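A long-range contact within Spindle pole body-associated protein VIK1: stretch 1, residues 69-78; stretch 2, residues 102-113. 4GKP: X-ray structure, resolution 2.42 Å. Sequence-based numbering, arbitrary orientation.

Stretch 1 (69-78) LHVYIDFCLK
Stretch 2 102-113: AFFKNNYFDKFV

Residues 69-78 are helical throughout, in a helix that begins earlier in the chain. The second stretch starts as helix, passes through a loop, and enters a strand at Phe-112 and Val-113. The axes of the two helices approach to 12.6 Å, with their N-to-C directions at 59° (signed crossing angle -59°). The CA atoms of His-70 and Phe-103 lie 8.7 Å apart, those of Ile-73 and Phe-104 10.0 Å, and those of Asp-74 and Asn-107 9.4 Å. The gap is bridged by side chains, and the contact buries 376 Å² in all.

Tyr-108 covers the most surface. Its backbone phi/psi is -123/-10, and its N bonds to Phe-104 O at 3.0 Å. Its CA-to-CB bond points toward the first helix, with chi1 -60° (m) and chi2 -64°. Its OH donates a hydrogen bond to Asp-74 OD1 at 2.7 Å, the sole hydrogen bond between the stretches. Asp-74 has chi1 -148°, between wells. Its OD2 forms a salt bridge with Lys-78 NZ at 3.0 Å, so the carboxylate serves both partners.

The CA-to-CB bond of Leu-77 (m, t) points toward the second stretch. Its CD1 sits over one face of the Tyr-108 ring, 3.8 Å from the centroid and 18° off the normal, a CH-pi contact. Leu-77 CB also meets Phe-112 CZ at 4.2 Å.

Phe-103 (chi1 175°, t; chi2 74°) directs its edge at the face of the His-70 ring. The centroids are 5.0 Å apart and the planes meet at 79°. His-70 has chi1 -173° (t) and chi2 171°. Phe-103 CE2 also packs against Ile-73 CD1 at 3.7 Å. Ile-73 (m, t) extends this apolar patch: its CG2 lies 4.3 Å from Phe-104 CE1 and 4.1 Å from Tyr-108 CE2.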

# COMPACT_ATOMS: atom_id res chain seq x y z
N LEU A 69 11.06 -0.64 1.96
CA LEU A 69 10.14 -0.78 0.82
C LEU A 69 10.89 -0.79 -0.51
O LEU A 69 10.54 -1.57 -1.40
CB LEU A 69 9.05 0.30 0.87
CG LEU A 69 8.07 0.19 2.06
CD1 LEU A 69 7.03 1.29 2.07
CD2 LEU A 69 7.40 -1.18 2.07
N HIS A 70 11.93 0.04 -0.61
CA HIS A 70 12.80 0.12 -1.79
C HIS A 70 13.29 -1.25 -2.16
O HIS A 70 13.26 -1.64 -3.32
CB HIS A 70 14.00 1.04 -1.49
CG HIS A 70 14.87 1.33 -2.70
ND1 HIS A 70 15.86 2.25 -2.66
CD2 HIS A 70 14.89 0.79 -3.99
CE1 HIS A 70 16.47 2.30 -3.86
NE2 HIS A 70 15.87 1.41 -4.68
N VAL A 71 13.77 -1.97 -1.15
CA VAL A 71 14.38 -3.28 -1.35
C VAL A 71 13.31 -4.27 -1.76
O VAL A 71 13.47 -5.03 -2.71
CB VAL A 71 15.14 -3.73 -0.06
CG1 VAL A 71 15.75 -5.12 -0.22
CG2 VAL A 71 16.21 -2.71 0.28
N TYR A 72 12.19 -4.23 -1.04
CA TYR A 72 11.02 -5.02 -1.37
C TYR A 72 10.60 -4.82 -2.83
O TYR A 72 10.52 -5.78 -3.58
CB TYR A 72 9.89 -4.65 -0.42
CG TYR A 72 8.57 -5.21 -0.81
CD1 TYR A 72 8.35 -6.58 -0.82
CD2 TYR A 72 7.52 -4.37 -1.17
CE1 TYR A 72 7.10 -7.11 -1.16
CE2 TYR A 72 6.28 -4.88 -1.52
CZ TYR A 72 6.08 -6.26 -1.51
OH TYR A 72 4.85 -6.77 -1.86
N ILE A 73 10.36 -3.56 -3.22
CA ILE A 73 9.93 -3.21 -4.57
C ILE A 73 10.92 -3.68 -5.63
O ILE A 73 10.55 -4.34 -6.60
CB ILE A 73 9.73 -1.68 -4.72
CG1 ILE A 73 8.52 -1.23 -3.89
CG2 ILE A 73 9.57 -1.30 -6.20
CD1 ILE A 73 8.19 0.25 -3.97
N ASP A 74 12.18 -3.32 -5.43
CA ASP A 74 13.25 -3.69 -6.32
C ASP A 74 13.36 -5.21 -6.50
O ASP A 74 13.66 -5.68 -7.61
CB ASP A 74 14.55 -3.14 -5.77
CG ASP A 74 15.51 -2.77 -6.85
OD1 ASP A 74 15.30 -1.72 -7.50
OD2 ASP A 74 16.47 -3.53 -7.07
N PHE A 75 13.12 -5.97 -5.44
CA PHE A 75 13.29 -7.43 -5.49
C PHE A 75 12.16 -8.05 -6.32
O PHE A 75 12.41 -8.90 -7.17
CB PHE A 75 13.36 -8.03 -4.06
CG PHE A 75 13.87 -9.46 -4.01
CD1 PHE A 75 15.22 -9.75 -4.18
CD2 PHE A 75 12.99 -10.52 -3.79
CE1 PHE A 75 15.69 -11.06 -4.15
CE2 PHE A 75 13.45 -11.83 -3.75
CZ PHE A 75 14.80 -12.11 -3.93
N CYS A 76 10.91 -7.62 -6.08
CA CYS A 76 9.77 -8.11 -6.87
C CYS A 76 9.94 -7.82 -8.38
O CYS A 76 9.71 -8.70 -9.22
CB CYS A 76 8.45 -7.54 -6.35
SG CYS A 76 8.00 -8.06 -4.67
N LEU A 77 10.37 -6.60 -8.69
CA LEU A 77 10.62 -6.20 -10.09
C LEU A 77 11.66 -7.07 -10.77
O LEU A 77 11.39 -7.66 -11.83
CB LEU A 77 10.96 -4.71 -10.19
CG LEU A 77 9.80 -3.74 -9.84
CD1 LEU A 77 10.30 -2.31 -9.78
CD2 LEU A 77 8.62 -3.87 -10.81
N LYS A 78 12.83 -7.19 -10.15
CA LYS A 78 13.90 -8.04 -10.68
C LYS A 78 13.48 -9.49 -10.83
O LYS A 78 13.81 -10.14 -11.82
CB LYS A 78 15.17 -7.91 -9.85
CG LYS A 78 15.68 -6.49 -9.92
CD LYS A 78 17.14 -6.34 -9.59
CE LYS A 78 17.64 -5.06 -10.24
NZ LYS A 78 18.44 -4.30 -9.25
N ALA A 102 7.01 9.73 -7.09
CA ALA A 102 8.36 10.32 -7.16
C ALA A 102 9.44 9.23 -7.15
O ALA A 102 10.42 9.28 -7.91
CB ALA A 102 8.57 11.32 -6.03
N PHE A 103 9.25 8.23 -6.30
CA PHE A 103 10.15 7.07 -6.24
C PHE A 103 10.29 6.36 -7.60
O PHE A 103 11.40 6.01 -8.00
CB PHE A 103 9.73 6.10 -5.12
CG PHE A 103 10.54 4.82 -5.09
CD1 PHE A 103 11.84 4.81 -4.60
CD2 PHE A 103 9.98 3.63 -5.52
CE1 PHE A 103 12.58 3.65 -4.57
CE2 PHE A 103 10.72 2.46 -5.50
CZ PHE A 103 12.02 2.47 -5.02
N PHE A 104 9.18 6.13 -8.30
CA PHE A 104 9.26 5.45 -9.61
C PHE A 104 9.92 6.33 -10.67
O PHE A 104 10.68 5.82 -11.51
CB PHE A 104 7.89 4.98 -10.12
CG PHE A 104 7.26 3.91 -9.29
CD1 PHE A 104 8.03 3.02 -8.55
CD2 PHE A 104 5.88 3.77 -9.27
CE1 PHE A 104 7.44 2.01 -7.81
CE2 PHE A 104 5.28 2.76 -8.51
CZ PHE A 104 6.07 1.88 -7.78
N LYS A 105 9.60 7.63 -10.64
CA LYS A 105 10.28 8.62 -11.48
C LYS A 105 11.78 8.57 -11.32
O LYS A 105 12.51 8.55 -12.31
CB LYS A 105 9.79 10.05 -11.21
CG LYS A 105 10.63 11.12 -11.91
CD LYS A 105 10.16 12.54 -11.62
CE LYS A 105 9.43 13.16 -12.80
N ASN A 106 12.25 8.52 -10.08
CA ASN A 106 13.70 8.58 -9.83
C ASN A 106 14.46 7.27 -10.04
O ASN A 106 15.67 7.30 -10.10
CB ASN A 106 13.99 9.13 -8.43
CG ASN A 106 13.43 10.54 -8.23
OD1 ASN A 106 13.62 11.42 -9.07
ND2 ASN A 106 12.75 10.75 -7.11
N ASN A 107 13.76 6.14 -10.14
CA ASN A 107 14.47 4.85 -10.16
C ASN A 107 14.23 3.94 -11.36
O ASN A 107 15.10 3.15 -11.73
CB ASN A 107 14.25 4.08 -8.87
CG ASN A 107 14.87 4.78 -7.68
OD1 ASN A 107 16.05 4.56 -7.36
ND2 ASN A 107 14.11 5.67 -7.04
N TYR A 108 13.07 4.07 -11.98
CA TYR A 108 12.65 3.06 -12.94
C TYR A 108 12.33 3.55 -14.37
O TYR A 108 12.18 2.73 -15.28
CB TYR A 108 11.51 2.25 -12.33
CG TYR A 108 11.91 1.54 -11.05
CD1 TYR A 108 12.90 0.53 -11.05
CD2 TYR A 108 11.30 1.86 -9.83
CE1 TYR A 108 13.25 -0.12 -9.88
CE2 TYR A 108 11.66 1.22 -8.66
CZ TYR A 108 12.63 0.23 -8.68
OH TYR A 108 12.99 -0.40 -7.50
N PHE A 109 12.26 4.86 -14.57
CA PHE A 109 11.85 5.41 -15.88
C PHE A 109 12.79 5.00 -17.02
O PHE A 109 12.42 5.12 -18.18
CB PHE A 109 11.73 6.94 -15.82
CG PHE A 109 10.40 7.45 -15.30
CD1 PHE A 109 9.59 6.66 -14.47
CD2 PHE A 109 9.96 8.73 -15.61
CE1 PHE A 109 8.38 7.14 -13.98
CE2 PHE A 109 8.74 9.21 -15.14
CZ PHE A 109 7.95 8.42 -14.32
N ASP A 110 13.98 4.49 -16.69
CA ASP A 110 14.98 4.16 -17.69
C ASP A 110 15.02 2.66 -18.00
O ASP A 110 15.54 2.24 -19.05
CB ASP A 110 16.36 4.68 -17.27
N LYS A 111 14.45 1.84 -17.11
CA LYS A 111 14.34 0.40 -17.36
C LYS A 111 12.92 -0.06 -17.76
O LYS A 111 12.74 -1.17 -18.30
CB LYS A 111 14.84 -0.37 -16.14
CG LYS A 111 16.24 0.03 -15.66
N PHE A 112 11.91 0.77 -17.51
CA PHE A 112 10.52 0.33 -17.70
C PHE A 112 9.69 1.40 -18.37
O PHE A 112 9.93 2.58 -18.19
CB PHE A 112 9.84 0.01 -16.35
CG PHE A 112 10.53 -1.07 -15.55
CD1 PHE A 112 11.57 -0.77 -14.69
CD2 PHE A 112 10.10 -2.40 -15.62
CE1 PHE A 112 12.19 -1.77 -13.94
CE2 PHE A 112 10.71 -3.40 -14.87
CZ PHE A 112 11.76 -3.08 -14.03
N VAL A 113 8.72 0.97 -19.18
CA VAL A 113 7.54 1.79 -19.47
C VAL A 113 6.50 1.42 -18.40
O VAL A 113 6.24 0.23 -18.16
CB VAL A 113 7.01 1.54 -20.91
CG1 VAL A 113 5.57 2.03 -21.09
CG2 VAL A 113 7.95 2.18 -21.93